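Local coordinates for protein acetone carboxylase alpha subunit (Xanthobacter autotrophicus Py2, PDB 5M45) that belongs to the hydantoinase B/oxoprolinase family, forms the alpha subunit of a multi-subunit assembly and binds a manganese ion, at residues A[183-189]-A[533-537]; A[433-439]-A[618-624]; A[455-460]-A[520-524]; A[536-541]-A[602-606]. All coordinates share one frame; numbering follows the deposited sequence.

All four contacts are buried and sit in one region of the chain, around two antiparallel sheets. Contacts 2 and 3 share a sheet, through the neighbouring strands 617-621 and 520-526, and their centres are about 6 Å apart. Contacts 1 and 4 share F536 and M537, where the chain leaves strand 532-535. Their chemistry differs. Contact 1 is mostly van der Waals packing by the loop after strand 165-175, near the manganese ion. Contact 2 is a network of backbone, side-chain and water hydrogen bonds. Contact 3 centres on a buried carboxylate. Contact 4 joins two loops, and its H541 and K603 are partly exposed and meet the chain of another protein.

Contact 1: residues A[183-189]-A[533-537]; sequences GPGSMAT and TMFFM
F535 and T189 meet because both have a first torsion near +60°. In F535, CG lies between the backbone N and the carbonyl carbon (chi1 63°), which sends the ring toward the loop 183-189. T189 has the same setting (chi1 59°), and its OG1 comes to 3.4 Å from F535 CD2. OG1 itself is hydrogen-bonded to the backbone oxygen of T607. P184 meets the ring further round its rim, with CD 3.7 Å from F535 CE1. The backbone oxygen of P184 is 3.4 Å from F535 CE1. M187 O lies at the ring edge, near its plane, 4.2 Å from F535 CE2. At one end of the contact P184 CG is 3.9 Å from T533 OG1, which is hydrogen-bonded to E609. At the other end T189 CG2 is 3.9 Å from M537 SD, and M187 O is 3.8 Å from M537 CG. The loop follows strand 165-175, which ends in the manganese ligand H175. S186 OG is hydrogen-bonded to H175, and the side chain of M187 is about 5 Å from the metal. No hydrogen bond joins the two segments. T189 OG1, S186 OG and M187 O bond outside the pair, while T189 N is buried with no partner. Between these two segments the join is therefore van der Waals packing, mainly around the F535 ring.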
loop_
_atom_site.group_PDB
_atom_site.type_symbol
_atom_site.label_atom_id
_atom_site.label_comp_id
_atom_site.label_asym_id
_atom_site.label_seq_id
_atom_site.Cartn_x
_atom_site.Cartn_y
_atom_site.Cartn_z
ATOM N N GLY A 183 -10.444 -5.175 -3.690
ATOM C CA GLY A 183 -11.118 -6.442 -4.020
ATOM C C GLY A 183 -10.268 -7.677 -3.685
ATOM O O GLY A 183 -9.062 -7.673 -3.931
ATOM N N PRO A 184 -10.901 -8.742 -3.154
ATOM C CA PRO A 184 -10.203 -9.970 -2.784
ATOM C C PRO A 184 -10.028 -10.955 -3.925
ATOM O O PRO A 184 -10.911 -11.763 -4.206
ATOM C CB PRO A 184 -11.112 -10.575 -1.711
ATOM C CG PRO A 184 -12.492 -10.135 -2.099
ATOM C CD PRO A 184 -12.302 -8.755 -2.684
ATOM N N GLY A 185 -8.874 -10.896 -4.559
ATOM C CA GLY A 185 -8.513 -11.732 -5.707
ATOM C C GLY A 185 -7.265 -11.162 -6.376
ATOM O O GLY A 185 -6.760 -10.104 -5.951
ATOM N N SER A 186 -6.786 -11.827 -7.435
ATOM C CA SER A 186 -5.634 -11.336 -8.214
ATOM C C SER A 186 -6.048 -10.303 -9.258
ATOM O O SER A 186 -5.331 -9.322 -9.475
ATOM C CB SER A 186 -4.905 -12.474 -8.928
ATOM O OG SER A 186 -4.704 -13.647 -8.149
ATOM N N MET A 187 -7.200 -10.532 -9.901
ATOM C CA MET A 187 -7.715 -9.716 -11.016
ATOM C C MET A 187 -8.840 -8.801 -10.517
ATOM O O MET A 187 -9.971 -8.812 -11.002
ATOM C CB MET A 187 -8.251 -10.641 -12.119
ATOM C CG MET A 187 -7.371 -11.814 -12.508
ATOM S SD MET A 187 -5.629 -11.406 -12.853
ATOM C CE MET A 187 -5.092 -13.012 -13.407
ATOM N N ALA A 188 -8.497 -8.025 -9.489
ATOM C CA ALA A 188 -9.475 -7.459 -8.580
ATOM C C ALA A 188 -10.211 -6.235 -9.158
ATOM O O ALA A 188 -9.662 -5.495 -9.993
ATOM C CB ALA A 188 -8.763 -7.058 -7.306
ATOM N N THR A 189 -11.453 -6.080 -8.699
ATOM C CA THR A 189 -12.297 -4.926 -8.936
ATOM C C THR A 189 -12.605 -4.272 -7.579
ATOM O O THR A 189 -12.457 -4.918 -6.535
ATOM C CB THR A 189 -13.634 -5.312 -9.563
ATOM O OG1 THR A 189 -14.319 -6.228 -8.689
ATOM C CG2 THR A 189 -13.429 -5.980 -10.907
ATOM N N THR A 533 -17.297 -13.523 0.565
ATOM C CA THR A 533 -17.755 -12.736 -0.619
ATOM C C THR A 533 -17.170 -13.315 -1.918
ATOM O O THR A 533 -16.139 -13.989 -1.879
ATOM C CB THR A 533 -17.339 -11.253 -0.571
ATOM O OG1 THR A 533 -15.908 -11.156 -0.519
ATOM C CG2 THR A 533 -17.974 -10.562 0.628
ATOM N N MET A 534 -17.859 -13.095 -3.054
ATOM C CA MET A 534 -17.341 -13.462 -4.378
ATOM C C MET A 534 -17.727 -12.417 -5.439
ATOM O O MET A 534 -18.642 -11.615 -5.242
ATOM C CB MET A 534 -17.824 -14.862 -4.814
ATOM C CG MET A 534 -17.603 -15.973 -3.774
ATOM S SD MET A 534 -18.033 -17.648 -4.289
ATOM C CE MET A 534 -16.785 -17.964 -5.552
ATOM N N PHE A 535 -17.033 -12.444 -6.567
ATOM C CA PHE A 535 -17.327 -11.572 -7.708
ATOM C C PHE A 535 -16.853 -12.207 -9.030
ATOM O O PHE A 535 -16.164 -13.234 -9.037
ATOM C CB PHE A 535 -16.793 -10.144 -7.500
ATOM C CG PHE A 535 -15.271 -10.024 -7.365
ATOM C CD1 PHE A 535 -14.637 -10.242 -6.128
ATOM C CD2 PHE A 535 -14.486 -9.635 -8.455
ATOM C CE1 PHE A 535 -13.261 -10.100 -5.985
ATOM C CE2 PHE A 535 -13.113 -9.494 -8.324
ATOM C CZ PHE A 535 -12.501 -9.724 -7.107
ATOM N N PHE A 536 -17.333 -11.618 -10.124
ATOM C CA PHE A 536 -17.062 -12.066 -11.501
ATOM C C PHE A 536 -16.189 -11.050 -12.238
ATOM O O PHE A 536 -16.308 -9.831 -12.006
ATOM C CB PHE A 536 -18.415 -12.205 -12.285
ATOM C CG PHE A 536 -19.321 -13.310 -11.791
ATOM C CD1 PHE A 536 -20.212 -13.095 -10.755
ATOM C CD2 PHE A 536 -19.309 -14.553 -12.383
ATOM C CE1 PHE A 536 -21.066 -14.109 -10.287
ATOM C CE2 PHE A 536 -20.153 -15.579 -11.932
ATOM C CZ PHE A 536 -21.030 -15.360 -10.861
ATOM N N MET A 537 -15.343 -11.522 -13.143
ATOM C CA MET A 537 -14.491 -10.654 -13.983
ATOM C C MET A 537 -14.166 -11.324 -15.326
ATOM O O MET A 537 -13.465 -12.323 -15.375
ATOM C CB MET A 537 -13.174 -10.290 -13.256
ATOM C CG MET A 537 -12.283 -9.270 -13.992
ATOM S SD MET A 537 -13.089 -7.717 -14.433
ATOM C CE MET A 537 -13.051 -7.649 -16.232
#

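Contact 2: residues A[433-439]-A[618-624]; sequences ANTSNWL and YLNYMRG
The guanidinium of R623 has S436 OG and N437 N over one face, and water 2 at its edge in plane. Its NH1 stands 3.6 Å above the ring plane of Y621, offset toward the rim. NH2 is hydrogen-bonded to N539 O. Water 2 accepts from R623 NH2 and donates to N437 OD1, so it ties the guanidinium to the N437 amide. At the edge of the Y618 ring, near its plane, lies N437 ND2. The amide and ring planes are 41° apart. N437 ND2 gives one hydrogen to N620 OD1 at 2.9 Å, almost straight and nearly along the C=O axis. N437 ND2 gives the other to Y618 OH at 3.1 Å. Both acceptors lie in the amide plane. OD1 of N437 also accepts from M537 N, so the amide is fixed in rotation. Y618 OH is hydrogen-bonded to F535 O as well. L439 CD1 packs on Y618 CE1 at 3.6 Å. Two backbone bonds join the segments: N437 N to Y621 O at 2.9 Å, and R623 N to S436 O at 3.2 Å. The peptide bond before N437 is cis. Water 3 links N437 O, L439 N and N620 ND2. This is a loop leading into strand 440-442, laid antiparallel along strand 617-621 and the residues after it, where it joins the two antiparallel sheets.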
loop_
_atom_site.group_PDB
_atom_site.type_symbol
_atom_site.label_atom_id
_atom_site.label_comp_id
_atom_site.label_asym_id
_atom_site.label_seq_id
_atom_site.Cartn_x
_atom_site.Cartn_y
_atom_site.Cartn_z
ATOM N N ALA A 433 -8.546 -16.777 -27.459
ATOM C CA ALA A 433 -9.719 -16.498 -26.652
ATOM C C ALA A 433 -9.474 -15.356 -25.694
ATOM O O ALA A 433 -8.327 -15.093 -25.309
ATOM C CB ALA A 433 -10.099 -17.730 -25.849
ATOM N N ASN A 434 -10.542 -14.719 -25.270
ATOM C CA ASN A 434 -10.494 -13.896 -24.068
ATOM C C ASN A 434 -10.260 -14.826 -22.847
ATOM O O ASN A 434 -10.999 -15.817 -22.661
ATOM C CB ASN A 434 -11.792 -13.087 -23.897
ATOM C CG ASN A 434 -11.654 -11.971 -22.879
ATOM O OD1 ASN A 434 -11.675 -12.206 -21.660
ATOM N ND2 ASN A 434 -11.525 -10.742 -23.366
ATOM N N THR A 435 -9.229 -14.532 -22.057
ATOM C CA THR A 435 -8.833 -15.403 -20.937
ATOM C C THR A 435 -9.627 -15.020 -19.661
ATOM O O THR A 435 -9.165 -14.192 -18.850
ATOM C CB THR A 435 -7.306 -15.330 -20.693
ATOM O OG1 THR A 435 -6.936 -14.022 -20.223
ATOM C CG2 THR A 435 -6.567 -15.673 -21.918
ATOM N N SER A 436 -10.827 -15.573 -19.547
ATOM C CA SER A 436 -11.784 -15.278 -18.431
ATOM C C SER A 436 -12.877 -16.358 -18.470
ATOM O O SER A 436 -12.888 -17.146 -19.427
ATOM C CB SER A 436 -12.361 -13.864 -18.599
ATOM O OG SER A 436 -13.231 -13.761 -19.742
ATOM N N ASN A 437 -13.795 -16.483 -17.506
ATOM C CA ASN A 437 -13.942 -15.735 -16.230
ATOM C C ASN A 437 -12.868 -16.055 -15.196
ATOM O O ASN A 437 -12.367 -17.164 -15.170
ATOM C CB ASN A 437 -15.291 -16.118 -15.611
ATOM C CG ASN A 437 -15.577 -15.383 -14.286
ATOM O OD1 ASN A 437 -15.794 -14.155 -14.267
ATOM N ND2 ASN A 437 -15.638 -16.144 -13.196
ATOM N N TRP A 438 -12.575 -15.080 -14.329
ATOM C CA TRP A 438 -11.744 -15.250 -13.129
ATOM C C TRP A 438 -12.612 -15.314 -11.849
ATOM O O TRP A 438 -13.148 -14.279 -11.370
ATOM C CB TRP A 438 -10.718 -14.106 -13.029
ATOM C CG TRP A 438 -9.745 -14.054 -14.155
ATOM C CD1 TRP A 438 -9.862 -13.292 -15.305
ATOM C CD2 TRP A 438 -8.508 -14.780 -14.286
ATOM N NE1 TRP A 438 -8.792 -13.500 -16.126
ATOM C CE2 TRP A 438 -7.952 -14.425 -15.552
ATOM C CE3 TRP A 438 -7.848 -15.723 -13.503
ATOM C CZ2 TRP A 438 -6.741 -14.947 -16.022
ATOM C CZ3 TRP A 438 -6.610 -16.261 -13.964
ATOM C CH2 TRP A 438 -6.064 -15.840 -15.222
ATOM N N LEU A 439 -12.789 -16.533 -11.329
ATOM C CA LEU A 439 -13.521 -16.759 -10.088
ATOM C C LEU A 439 -12.686 -16.201 -8.922
ATOM O O LEU A 439 -11.545 -16.600 -8.738
ATOM C CB LEU A 439 -13.827 -18.260 -9.877
ATOM C CG LEU A 439 -14.544 -18.717 -8.592
ATOM C CD1 LEU A 439 -15.324 -19.997 -8.798
ATOM C CD2 LEU A 439 -13.611 -18.883 -7.373
ATOM N N TYR A 618 -22.306 -20.608 -7.705
ATOM C CA TYR A 618 -21.539 -19.709 -8.601
ATOM C C TYR A 618 -21.127 -20.524 -9.833
ATOM O O TYR A 618 -20.533 -21.608 -9.682
ATOM C CB TYR A 618 -20.296 -19.195 -7.834
ATOM C CG TYR A 618 -19.358 -18.197 -8.536
ATOM C CD1 TYR A 618 -18.564 -18.568 -9.637
ATOM C CD2 TYR A 618 -19.207 -16.882 -8.042
ATOM C CE1 TYR A 618 -17.701 -17.672 -10.249
ATOM C CE2 TYR A 618 -18.346 -15.982 -8.658
ATOM C CZ TYR A 618 -17.583 -16.382 -9.754
ATOM O OH TYR A 618 -16.693 -15.500 -10.373
ATOM N N LEU A 619 -21.453 -20.014 -11.043
ATOM C CA LEU A 619 -21.015 -20.652 -12.318
ATOM C C LEU A 619 -19.720 -20.021 -12.829
ATOM O O LEU A 619 -19.712 -18.838 -13.127
ATOM C CB LEU A 619 -22.111 -20.556 -13.395
ATOM C CG LEU A 619 -21.773 -21.153 -14.769
ATOM C CD1 LEU A 619 -21.658 -22.660 -14.671
ATOM C CD2 LEU A 619 -22.815 -20.791 -15.834
ATOM N N ASN A 620 -18.647 -20.801 -12.930
ATOM C CA ASN A 620 -17.391 -20.390 -13.585
ATOM C C ASN A 620 -17.371 -20.825 -15.056
ATOM O O ASN A 620 -17.350 -22.028 -15.359
ATOM C CB ASN A 620 -16.161 -20.988 -12.857
ATOM C CG ASN A 620 -14.904 -20.133 -13.017
ATOM O OD1 ASN A 620 -14.993 -18.935 -13.173
ATOM N ND2 ASN A 620 -13.728 -20.765 -12.981
ATOM N N TYR A 621 -17.400 -19.863 -15.974
ATOM C CA TYR A 621 -17.518 -20.122 -17.431
ATOM C C TYR A 621 -16.243 -19.619 -18.126
ATOM O O TYR A 621 -15.947 -18.404 -18.119
ATOM C CB TYR A 621 -18.827 -19.441 -17.962
ATOM C CG TYR A 621 -18.952 -19.124 -19.469
ATOM C CD1 TYR A 621 -18.268 -19.846 -20.460
ATOM C CD2 TYR A 621 -19.820 -18.105 -19.896
ATOM C CE1 TYR A 621 -18.396 -19.524 -21.825
ATOM C CE2 TYR A 621 -19.965 -17.791 -21.265
ATOM C CZ TYR A 621 -19.235 -18.490 -22.210
ATOM O OH TYR A 621 -19.365 -18.145 -23.539
ATOM N N MET A 622 -15.506 -20.554 -18.730
ATOM C CA MET A 622 -14.291 -20.241 -19.510
ATOM C C MET A 622 -14.597 -20.125 -21.006
ATOM O O MET A 622 -15.307 -20.968 -21.571
ATOM C CB MET A 622 -13.204 -21.316 -19.292
ATOM C CG MET A 622 -12.344 -21.102 -18.053
ATOM S SD MET A 622 -13.171 -20.885 -16.450
ATOM C CE MET A 622 -13.957 -22.480 -16.269
ATOM N N ARG A 623 -14.040 -19.106 -21.649
ATOM C CA ARG A 623 -14.416 -18.798 -23.048
ATOM C C ARG A 623 -13.797 -19.709 -24.119
ATOM O O ARG A 623 -12.726 -20.305 -23.932
ATOM C CB ARG A 623 -14.029 -17.350 -23.409
ATOM C CG ARG A 623 -14.381 -16.238 -22.411
ATOM C CD ARG A 623 -15.859 -16.163 -22.055
ATOM N NE ARG A 623 -16.123 -14.956 -21.234
ATOM C CZ ARG A 623 -16.565 -14.924 -19.977
ATOM N NH1 ARG A 623 -16.867 -16.015 -19.281
ATOM N NH2 ARG A 623 -16.749 -13.741 -19.400
ATOM N N GLY A 624 -14.486 -19.772 -25.246
ATOM C CA GLY A 624 -14.002 -20.423 -26.447
ATOM C C GLY A 624 -13.155 -19.497 -27.315
ATOM O O GLY A 624 -12.968 -18.305 -27.012
HETATM O O HOH W 1 -13.184 -15.602 -26.478
HETATM O O HOH W 2 -17.131 -12.910 -16.301
HETATM O O HOH W 3 -11.347 -18.787 -13.111
#

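Contact 3: residues A[455-460]-A[520-524]; sequences SFECAA and FESLR
E457 OE1 is gripped by two donors of strand 520-526. S522 OG donates to E457 OE1 at 2.6 Å, on the syn lone pair. R524 NH2 donates to E457 OE1 at 3.1 Å from above the carboxylate plane, and this bond is part of a salt bridge. OE1 lies at the guanidinium edge, and the two planes are 73° apart. N620 ND2 of the neighbouring strand also bonds OE1. R524 NE in turn donates to S522 OG at 2.9 Å, so the serine hydroxyl accepts from the arginine and gives to the glutamate. Water 4 bridges R524 NH2 and S455 OG. S455 OG accepts from E457 N and closes an ST turn. That turn leads into the 3-10 segment 457-459, which lies against one strand of an antiparallel sheet. The chain of E457 is extended beyond CG (chi2 -170°), which carries the carboxylate across to the strand. OE2 is held by R502 and Y499 of strand 497-504, and the gathered positive groups would be expected to keep the carboxylate ionised. F520 CZ packs on E457 CB, 3.7 Å away. A460 O is at the edge of the F520 ring, in plane, 3.3 Å from F520 CE1. A460 CB is 4.0 Å from F520 CE1.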
loop_
_atom_site.group_PDB
_atom_site.type_symbol
_atom_site.label_atom_id
_atom_site.label_comp_id
_atom_site.label_asym_id
_atom_site.label_seq_id
_atom_site.Cartn_x
_atom_site.Cartn_y
_atom_site.Cartn_z
ATOM N N SER A 455 -9.223 -18.500 -9.172
ATOM C CA SER A 455 -9.112 -19.742 -9.921
ATOM C C SER A 455 -8.384 -19.543 -11.250
ATOM O O SER A 455 -8.735 -18.606 -12.043
ATOM C CB SER A 455 -10.495 -20.334 -10.239
ATOM O OG SER A 455 -10.344 -21.495 -11.024
ATOM N N PHE A 456 -7.434 -20.446 -11.524
ATOM C CA PHE A 456 -6.737 -20.507 -12.826
ATOM C C PHE A 456 -7.333 -21.582 -13.782
ATOM O O PHE A 456 -6.655 -22.053 -14.702
ATOM C CB PHE A 456 -5.204 -20.642 -12.637
ATOM C CG PHE A 456 -4.472 -19.309 -12.652
ATOM C CD1 PHE A 456 -4.575 -18.429 -11.587
ATOM C CD2 PHE A 456 -3.652 -18.945 -13.732
ATOM C CE1 PHE A 456 -3.918 -17.211 -11.601
ATOM C CE2 PHE A 456 -3.018 -17.744 -13.754
ATOM C CZ PHE A 456 -3.121 -16.869 -12.686
ATOM N N GLU A 457 -8.630 -21.872 -13.636
ATOM C CA GLU A 457 -9.358 -22.658 -14.640
ATOM C C GLU A 457 -9.278 -21.947 -16.007
ATOM O O GLU A 457 -9.246 -22.644 -17.002
ATOM C CB GLU A 457 -10.833 -22.929 -14.233
ATOM C CG GLU A 457 -10.952 -24.057 -13.209
ATOM C CD GLU A 457 -12.371 -24.532 -12.932
ATOM O OE1 GLU A 457 -13.354 -23.751 -13.007
ATOM O OE2 GLU A 457 -12.489 -25.752 -12.624
ATOM N N CYS A 458 -9.181 -20.600 -16.047
ATOM C CA CYS A 458 -9.088 -19.876 -17.314
ATOM C C CYS A 458 -7.639 -19.740 -17.850
ATOM O O CYS A 458 -7.351 -18.863 -18.699
ATOM C CB CYS A 458 -9.814 -18.521 -17.279
ATOM S SG CYS A 458 -9.319 -17.460 -15.884
ATOM N N ALA A 459 -6.755 -20.626 -17.381
ATOM C CA ALA A 459 -5.589 -21.047 -18.122
ATOM C C ALA A 459 -5.915 -21.985 -19.274
ATOM O O ALA A 459 -5.027 -22.234 -20.117
ATOM C CB ALA A 459 -4.541 -21.714 -17.183
ATOM N N ALA A 460 -7.152 -22.517 -19.314
ATOM C CA ALA A 460 -7.551 -23.593 -20.231
ATOM C C ALA A 460 -8.795 -23.185 -21.020
ATOM O O ALA A 460 -9.896 -23.672 -20.776
ATOM C CB ALA A 460 -7.793 -24.867 -19.431
ATOM N N PHE A 520 -14.984 -24.402 -21.266
ATOM C CA PHE A 520 -15.614 -25.346 -20.320
ATOM C C PHE A 520 -16.222 -24.552 -19.173
ATOM O O PHE A 520 -16.094 -23.341 -19.136
ATOM C CB PHE A 520 -14.652 -26.469 -19.838
ATOM C CG PHE A 520 -13.619 -26.049 -18.807
ATOM C CD1 PHE A 520 -12.545 -25.233 -19.147
ATOM C CD2 PHE A 520 -13.697 -26.527 -17.489
ATOM C CE1 PHE A 520 -11.580 -24.865 -18.183
ATOM C CE2 PHE A 520 -12.736 -26.185 -16.539
ATOM C CZ PHE A 520 -11.684 -25.339 -16.882
ATOM N N GLU A 521 -16.939 -25.238 -18.293
ATOM C CA GLU A 521 -17.620 -24.601 -17.180
ATOM C C GLU A 521 -17.581 -25.501 -15.960
ATOM O O GLU A 521 -17.517 -26.735 -16.077
ATOM C CB GLU A 521 -19.072 -24.236 -17.528
ATOM C CG GLU A 521 -19.929 -25.427 -17.882
ATOM C CD GLU A 521 -21.245 -25.077 -18.563
ATOM O OE1 GLU A 521 -21.731 -25.871 -19.442
ATOM O OE2 GLU A 521 -21.831 -24.017 -18.226
ATOM N N SER A 522 -17.607 -24.865 -14.789
ATOM C CA SER A 522 -17.735 -25.582 -13.520
ATOM C C SER A 522 -18.802 -24.909 -12.647
ATOM O O SER A 522 -18.856 -23.680 -12.587
ATOM C CB SER A 522 -16.381 -25.642 -12.776
ATOM O OG SER A 522 -15.835 -24.357 -12.446
ATOM N N LEU A 523 -19.648 -25.724 -11.982
ATOM C CA LEU A 523 -20.609 -25.220 -11.017
ATOM C C LEU A 523 -20.018 -25.442 -9.635
ATOM O O LEU A 523 -19.689 -26.587 -9.276
ATOM C CB LEU A 523 -21.957 -25.972 -11.108
ATOM C CG LEU A 523 -23.080 -25.525 -10.159
ATOM C CD1 LEU A 523 -23.372 -24.067 -10.320
ATOM C CD2 LEU A 523 -24.370 -26.313 -10.340
ATOM N N ARG A 524 -19.922 -24.359 -8.866
ATOM C CA ARG A 524 -19.431 -24.391 -7.474
ATOM C C ARG A 524 -20.555 -24.151 -6.457
ATOM O O ARG A 524 -21.443 -23.314 -6.686
ATOM C CB ARG A 524 -18.359 -23.341 -7.239
ATOM C CG ARG A 524 -17.317 -23.194 -8.359
ATOM C CD ARG A 524 -16.635 -24.489 -8.775
ATOM N NE ARG A 524 -15.472 -24.119 -9.562
ATOM C CZ ARG A 524 -14.269 -23.786 -9.082
ATOM N NH1 ARG A 524 -13.988 -23.840 -7.797
ATOM N NH2 ARG A 524 -13.322 -23.378 -9.927
HETATM O O HOH W 4 -10.583 -23.321 -9.055
#

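Contact 4: residues A[536-541]-A[602-606]; sequences FMGNGH and DKQAI
Two loops meet here, with A605 and I606 packed against the 536-540 backbone. Segment 536-541 follows strand 532-535. The other, 602-606, begins where strand 598-602 ends and the chain turns. A605 CB sits 3.6 Å from N539 O and 3.7 Å from G540 CA. A605 O lies 3.6 Å from F536 CB. I606 CA makes a CH...O contact with F536 O at 3.4 Å. The side chains of I606 and M537 run alongside each other, with I606 CG1 3.6 Å from M537 CE. M537 is bent at chi2 and chi3, which brings its methyl back to I606. The loop 602-606 is shaped by an Asx turn, in which D602 OD1 accepts from Q604 N, and by an inverse gamma turn centred on Q604. Q604 NE2 also bonds I606 O within the loop. The K603 chain is bent at chi2 and chi3 (-68° and -62°), and its NZ curls round to donate to G540 O at 2.9 Å. NZ approaches from above the carbonyl plane. It has further bonds to G557 O and to the backbone of the chain of another protein. K603 O lies over one face of the H541 ring, and K603 CB is 3.8 Å from H541 CE1. Water 5, at the ring edge, links H541 NE2 to Q604 OE1. H541 ND1 is hydrogen-bonded to a polar side chain of that other protein, and an aromatic side chain of it stacks on the H541 ring.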
loop_
_atom_site.group_PDB
_atom_site.type_symbol
_atom_site.label_atom_id
_atom_site.label_comp_id
_atom_site.label_asym_id
_atom_site.label_seq_id
_atom_site.Cartn_x
_atom_site.Cartn_y
_atom_site.Cartn_z
ATOM N N PHE A 536 -17.333 -11.618 -10.124
ATOM C CA PHE A 536 -17.062 -12.066 -11.501
ATOM C C PHE A 536 -16.189 -11.050 -12.238
ATOM O O PHE A 536 -16.308 -9.831 -12.006
ATOM C CB PHE A 536 -18.415 -12.205 -12.285
ATOM C CG PHE A 536 -19.321 -13.310 -11.791
ATOM C CD1 PHE A 536 -20.212 -13.095 -10.755
ATOM C CD2 PHE A 536 -19.309 -14.553 -12.383
ATOM C CE1 PHE A 536 -21.066 -14.109 -10.287
ATOM C CE2 PHE A 536 -20.153 -15.579 -11.932
ATOM C CZ PHE A 536 -21.030 -15.360 -10.861
ATOM N N MET A 537 -15.343 -11.522 -13.143
ATOM C CA MET A 537 -14.491 -10.654 -13.983
ATOM C C MET A 537 -14.166 -11.324 -15.326
ATOM O O MET A 537 -13.465 -12.323 -15.375
ATOM C CB MET A 537 -13.174 -10.290 -13.256
ATOM C CG MET A 537 -12.283 -9.270 -13.992
ATOM S SD MET A 537 -13.089 -7.717 -14.433
ATOM C CE MET A 537 -13.051 -7.649 -16.232
ATOM N N GLY A 538 -14.687 -10.724 -16.405
ATOM C CA GLY A 538 -14.500 -11.189 -17.796
ATOM C C GLY A 538 -15.299 -10.340 -18.782
ATOM O O GLY A 538 -16.034 -9.419 -18.378
ATOM N N ASN A 539 -15.156 -10.635 -20.065
ATOM C CA ASN A 539 -15.896 -9.939 -21.131
ATOM C C ASN A 539 -17.366 -10.374 -21.122
ATOM O O ASN A 539 -17.671 -11.547 -20.854
ATOM C CB ASN A 539 -15.247 -10.179 -22.505
ATOM C CG ASN A 539 -15.268 -11.643 -22.936
ATOM O OD1 ASN A 539 -14.886 -12.518 -22.179
ATOM N ND2 ASN A 539 -15.728 -11.914 -24.173
ATOM N N GLY A 540 -18.266 -9.442 -21.388
ATOM C CA GLY A 540 -19.720 -9.665 -21.308
ATOM C C GLY A 540 -20.454 -9.356 -22.584
ATOM O O GLY A 540 -20.800 -10.269 -23.382
ATOM N N HIS A 541 -20.663 -8.064 -22.804
ATOM C CA HIS A 541 -21.376 -7.583 -23.997
ATOM C C HIS A 541 -20.648 -7.762 -25.350
ATOM O O HIS A 541 -21.311 -7.744 -26.401
ATOM C CB HIS A 541 -21.748 -6.101 -23.820
ATOM C CG HIS A 541 -22.603 -5.807 -22.628
ATOM N ND1 HIS A 541 -23.906 -6.220 -22.529
ATOM C CD2 HIS A 541 -22.344 -5.110 -21.493
ATOM C CE1 HIS A 541 -24.420 -5.792 -21.385
ATOM N NE2 HIS A 541 -23.471 -5.149 -20.724
ATOM N N ASP A 602 -27.686 -12.991 -16.023
ATOM C CA ASP A 602 -27.695 -11.779 -16.860
ATOM C C ASP A 602 -26.365 -11.575 -17.569
ATOM O O ASP A 602 -25.453 -12.404 -17.406
ATOM C CB ASP A 602 -28.104 -10.540 -16.022
ATOM C CG ASP A 602 -27.140 -10.223 -14.892
ATOM O OD1 ASP A 602 -25.959 -10.602 -14.914
ATOM O OD2 ASP A 602 -27.560 -9.542 -13.928
ATOM N N LYS A 603 -26.245 -10.471 -18.333
ATOM C CA LYS A 603 -25.003 -10.142 -19.053
ATOM C C LYS A 603 -23.896 -9.436 -18.239
ATOM O O LYS A 603 -22.855 -9.087 -18.798
ATOM C CB LYS A 603 -25.301 -9.291 -20.292
ATOM C CG LYS A 603 -26.079 -10.005 -21.419
ATOM C CD LYS A 603 -25.282 -11.095 -22.097
ATOM C CE LYS A 603 -23.995 -10.608 -22.812
ATOM N NZ LYS A 603 -23.302 -11.715 -23.532
ATOM N N GLN A 604 -24.079 -9.251 -16.941
ATOM C CA GLN A 604 -23.146 -8.458 -16.157
ATOM C C GLN A 604 -21.936 -9.312 -15.712
ATOM O O GLN A 604 -21.908 -9.888 -14.626
ATOM C CB GLN A 604 -23.897 -7.809 -14.968
ATOM C CG GLN A 604 -23.117 -6.739 -14.221
ATOM C CD GLN A 604 -22.692 -5.599 -15.112
ATOM O OE1 GLN A 604 -23.400 -5.240 -16.038
ATOM N NE2 GLN A 604 -21.533 -5.010 -14.831
ATOM N N ALA A 605 -20.951 -9.403 -16.600
ATOM C CA ALA A 605 -19.803 -10.297 -16.406
ATOM C C ALA A 605 -18.676 -9.702 -15.561
ATOM O O ALA A 605 -17.661 -10.359 -15.334
ATOM C CB ALA A 605 -19.284 -10.761 -17.766
ATOM N N ILE A 606 -18.853 -8.462 -15.133
ATOM C CA ILE A 606 -17.971 -7.752 -14.180
ATOM C C ILE A 606 -18.799 -7.269 -12.989
ATOM O O ILE A 606 -19.810 -6.583 -13.160
ATOM C CB ILE A 606 -17.333 -6.478 -14.774
ATOM C CG1 ILE A 606 -16.510 -6.826 -15.975
ATOM C CG2 ILE A 606 -16.441 -5.805 -13.700
ATOM C CD1 ILE A 606 -15.935 -5.597 -16.696
HETATM O O HOH W 5 -24.224 -3.929 -18.291
#